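PDB 3NPK: geranyltranstransferase, which probably catalyses the condensation of geranyl diphosphate with isopentenyl diphosphate to farnesyl diphosphate in isoprenoid biosynthesis, releasing pyrophosphate. Local coordinates for residues Pro18-Glu21 / Phe27-Ala30. Numbering follows the deposited sequence.
Sequences PKVE and FNEA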
ATOM      1  N   PRO A  18      12.389  -8.189   0.936  1.00 12.64           N
ATOM      2  CA  PRO A  18      11.507  -8.437  -0.209  1.00 13.34           C
ATOM      3  C   PRO A  18      12.317  -8.467  -1.501  1.00 13.75           C
ATOM      4  O   PRO A  18      13.192  -7.628  -1.705  1.00 14.19           O
ATOM      5  CB  PRO A  18      10.549  -7.234  -0.208  1.00 15.84           C
ATOM      6  CG  PRO A  18      11.058  -6.290   0.792  1.00 17.97           C
ATOM      7  CD  PRO A  18      12.217  -6.851   1.527  1.00 13.87           C
ATOM      8  N   LYS A  19      12.043  -9.438  -2.355  1.00 13.59           N
ATOM      9  CA  LYS A  19      12.777  -9.534  -3.615  1.00 14.38           C
ATOM     10  C   LYS A  19      11.942 -10.278  -4.632  1.00 13.88           C
ATOM     11  O   LYS A  19      11.041 -11.040  -4.268  1.00 14.56           O
ATOM     12  CB  LYS A  19      14.109 -10.245  -3.409  1.00 18.75           C
ATOM     13  CG  LYS A  19      13.973 -11.589  -2.751  1.00 22.92           C
ATOM     14  CD  LYS A  19      15.332 -12.122  -2.338  1.00 27.32           C
ATOM     15  CE  LYS A  19      15.200 -13.291  -1.384  1.00 30.17           C
ATOM     16  NZ  LYS A  19      16.534 -13.760  -0.917  1.00 31.77           N
ATOM     17  N   VAL A  20      12.232 -10.032  -5.902  1.00 12.19           N
ATOM     18  CA  VAL A  20      11.592 -10.734  -7.000  1.00 12.57           C
ATOM     19  C   VAL A  20      12.666 -11.080  -8.030  1.00 13.50           C
ATOM     20  O   VAL A  20      13.540 -10.256  -8.334  1.00 15.20           O
ATOM     21  CB  VAL A  20      10.448  -9.900  -7.645  1.00 12.32           C
ATOM     22  CG1 VAL A  20      10.947  -8.531  -8.164  1.00 12.99           C
ATOM     23  CG2 VAL A  20       9.744 -10.709  -8.739  1.00 14.50           C
ATOM     24  N   GLU A  21      12.625 -12.304  -8.541  1.00 15.06           N
ATOM     25  CA  GLU A  21      13.590 -12.709  -9.554  1.00 17.48           C
ATOM     26  C   GLU A  21      13.267 -12.011 -10.870  1.00 15.59           C
ATOM     27  O   GLU A  21      12.157 -12.117 -11.368  1.00 16.25           O
ATOM     28  CB  GLU A  21      13.548 -14.233  -9.730  1.00 22.53           C
ATOM     29  CG  GLU A  21      14.459 -14.756 -10.824  1.00 29.56           C
ATOM     30  CD  GLU A  21      14.264 -16.250 -11.116  1.00 35.38           C
ATOM     31  OE1 GLU A  21      14.547 -16.663 -12.261  1.00 37.99           O
ATOM     32  OE2 GLU A  21      13.825 -17.011 -10.221  1.00 37.72           O
ATOM     33  N   PHE A  27      16.798  -3.662  -8.849  1.00 10.86           N
ATOM     34  CA  PHE A  27      15.588  -3.420  -8.074  1.00 10.66           C
ATOM     35  C   PHE A  27      15.636  -4.124  -6.715  1.00 11.31           C
ATOM     36  O   PHE A  27      15.241  -3.541  -5.708  1.00 11.62           O
ATOM     37  CB  PHE A  27      14.310  -3.771  -8.842  1.00 11.03           C
ATOM     38  CG  PHE A  27      13.100  -3.053  -8.315  1.00 11.17           C
ATOM     39  CD1 PHE A  27      12.901  -1.705  -8.606  1.00 11.55           C
ATOM     40  CD2 PHE A  27      12.177  -3.703  -7.505  1.00 13.11           C
ATOM     41  CE1 PHE A  27      11.799  -1.012  -8.106  1.00 12.00           C
ATOM     42  CE2 PHE A  27      11.069  -3.011  -6.994  1.00 12.72           C
ATOM     43  CZ  PHE A  27      10.879  -1.671  -7.298  1.00 12.73           C
ATOM     44  N   ASN A  28      16.113  -5.367  -6.669  1.00 11.73           N
ATOM     45  CA  ASN A  28      16.211  -6.046  -5.376  1.00 12.08           C
ATOM     46  C   ASN A  28      17.137  -5.349  -4.394  1.00 11.16           C
ATOM     47  O   ASN A  28      16.823  -5.228  -3.212  1.00 11.39           O
ATOM     48  CB  ASN A  28      16.622  -7.512  -5.534  1.00 12.79           C
ATOM     49  CG  ASN A  28      15.533  -8.357  -6.156  1.00 13.83           C
ATOM     50  OD1 ASN A  28      14.347  -8.050  -6.039  1.00 13.52           O
ATOM     51  ND2 ASN A  28      15.933  -9.428  -6.839  1.00 14.77           N
ATOM     52  N   GLU A  29      18.294  -4.920  -4.878  1.00 10.87           N
ATOM     53  CA  GLU A  29      19.224  -4.190  -4.033  1.00 10.76           C
ATOM     54  C   GLU A  29      18.593  -2.888  -3.533  1.00 11.58           C
ATOM     55  O   GLU A  29      18.752  -2.517  -2.362  1.00 12.55           O
ATOM     56  CB  GLU A  29      20.524  -3.916  -4.801  1.00 13.36           C
ATOM     57  CG  GLU A  29      21.408  -5.149  -4.930  1.00 15.74           C
ATOM     58  CD  GLU A  29      21.054  -6.055  -6.107  1.00 19.09           C
ATOM     59  OE1 GLU A  29      20.088  -5.769  -6.840  1.00 18.55           O
ATOM     60  OE2 GLU A  29      21.766  -7.075  -6.304  1.00 23.02           O
ATOM     61  N   ALA A  30      17.858  -2.207  -4.409  1.00 11.55           N
ATOM     62  CA  ALA A  30      17.205  -0.958  -4.026  1.00 11.39           C
ATOM     63  C   ALA A  30      16.102  -1.195  -2.983  1.00 11.45           C
ATOM     64  O   ALA A  30      15.926  -0.394  -2.068  1.00 14.63           O
ATOM     65  CB  ALA A  30      16.633  -0.288  -5.253  1.00 11.90           C
TER
HETATM   66  O   HOH W   1      15.900  -7.253  -1.518  1.00 15.83           O
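Asn28 and Val20 illustrate how a single carboxamide can stand in for a neighbouring strand and tie down an extended loop. Both polar atoms of the Asn28 side chain are used, and both partners belong to the backbone of one residue. Val20 N donates to Asn28 OD1 over 2.9 Å in a nearly straight bond, 165° at the hydrogen, with the donor somewhat tilted from the carbonyl plane of the amide. In return Asn28 ND2 donates to Val20 O, also at 2.9 Å but more bent, at 150°. Here the acceptor lies close to the plane of the Asn28 amide, whereas ND2 sits well above the carbonyl plane of Val20. Two bonds to the backbone of a single residue fix the rotation of the carboxamide and set its oxygen against N-H and its nitrogen against C=O.

The helical residue reaches the loop because its CG stands beside the backbone N, anti to the carbonyl carbon (chi1 -70°). Lys19 CA approaches Asn28 OD1 to 3.2 Å and Lys19 CB comes to 3.4 Å from it, while the extended lysine chain leads its ammonium group away from the helix. Val20 O, a second acceptor, lies 3.3 Å from Asn28 OD1 without bonding to it. A water adds a further link, donating to Pro18 O at 2.7 Å and to Asn28 O at 2.8 Å, so that it bridges loop and helix backbones.

Phe27 and Pro18 pack on helix 103-122; Pro18 and Val20 also meet Leu144 of the second subunit, and Phe27 its Ala152. The arrangement is a two-bond pairing of an asparagine carboxamide with the N-H and C=O of one extended loop residue, as a neighbouring strand would pair with it, joining the loop after helix 5-14 to the first turn of helix 27-37 at the subunit interface of the mostly helical polyprenyl synthetase fold.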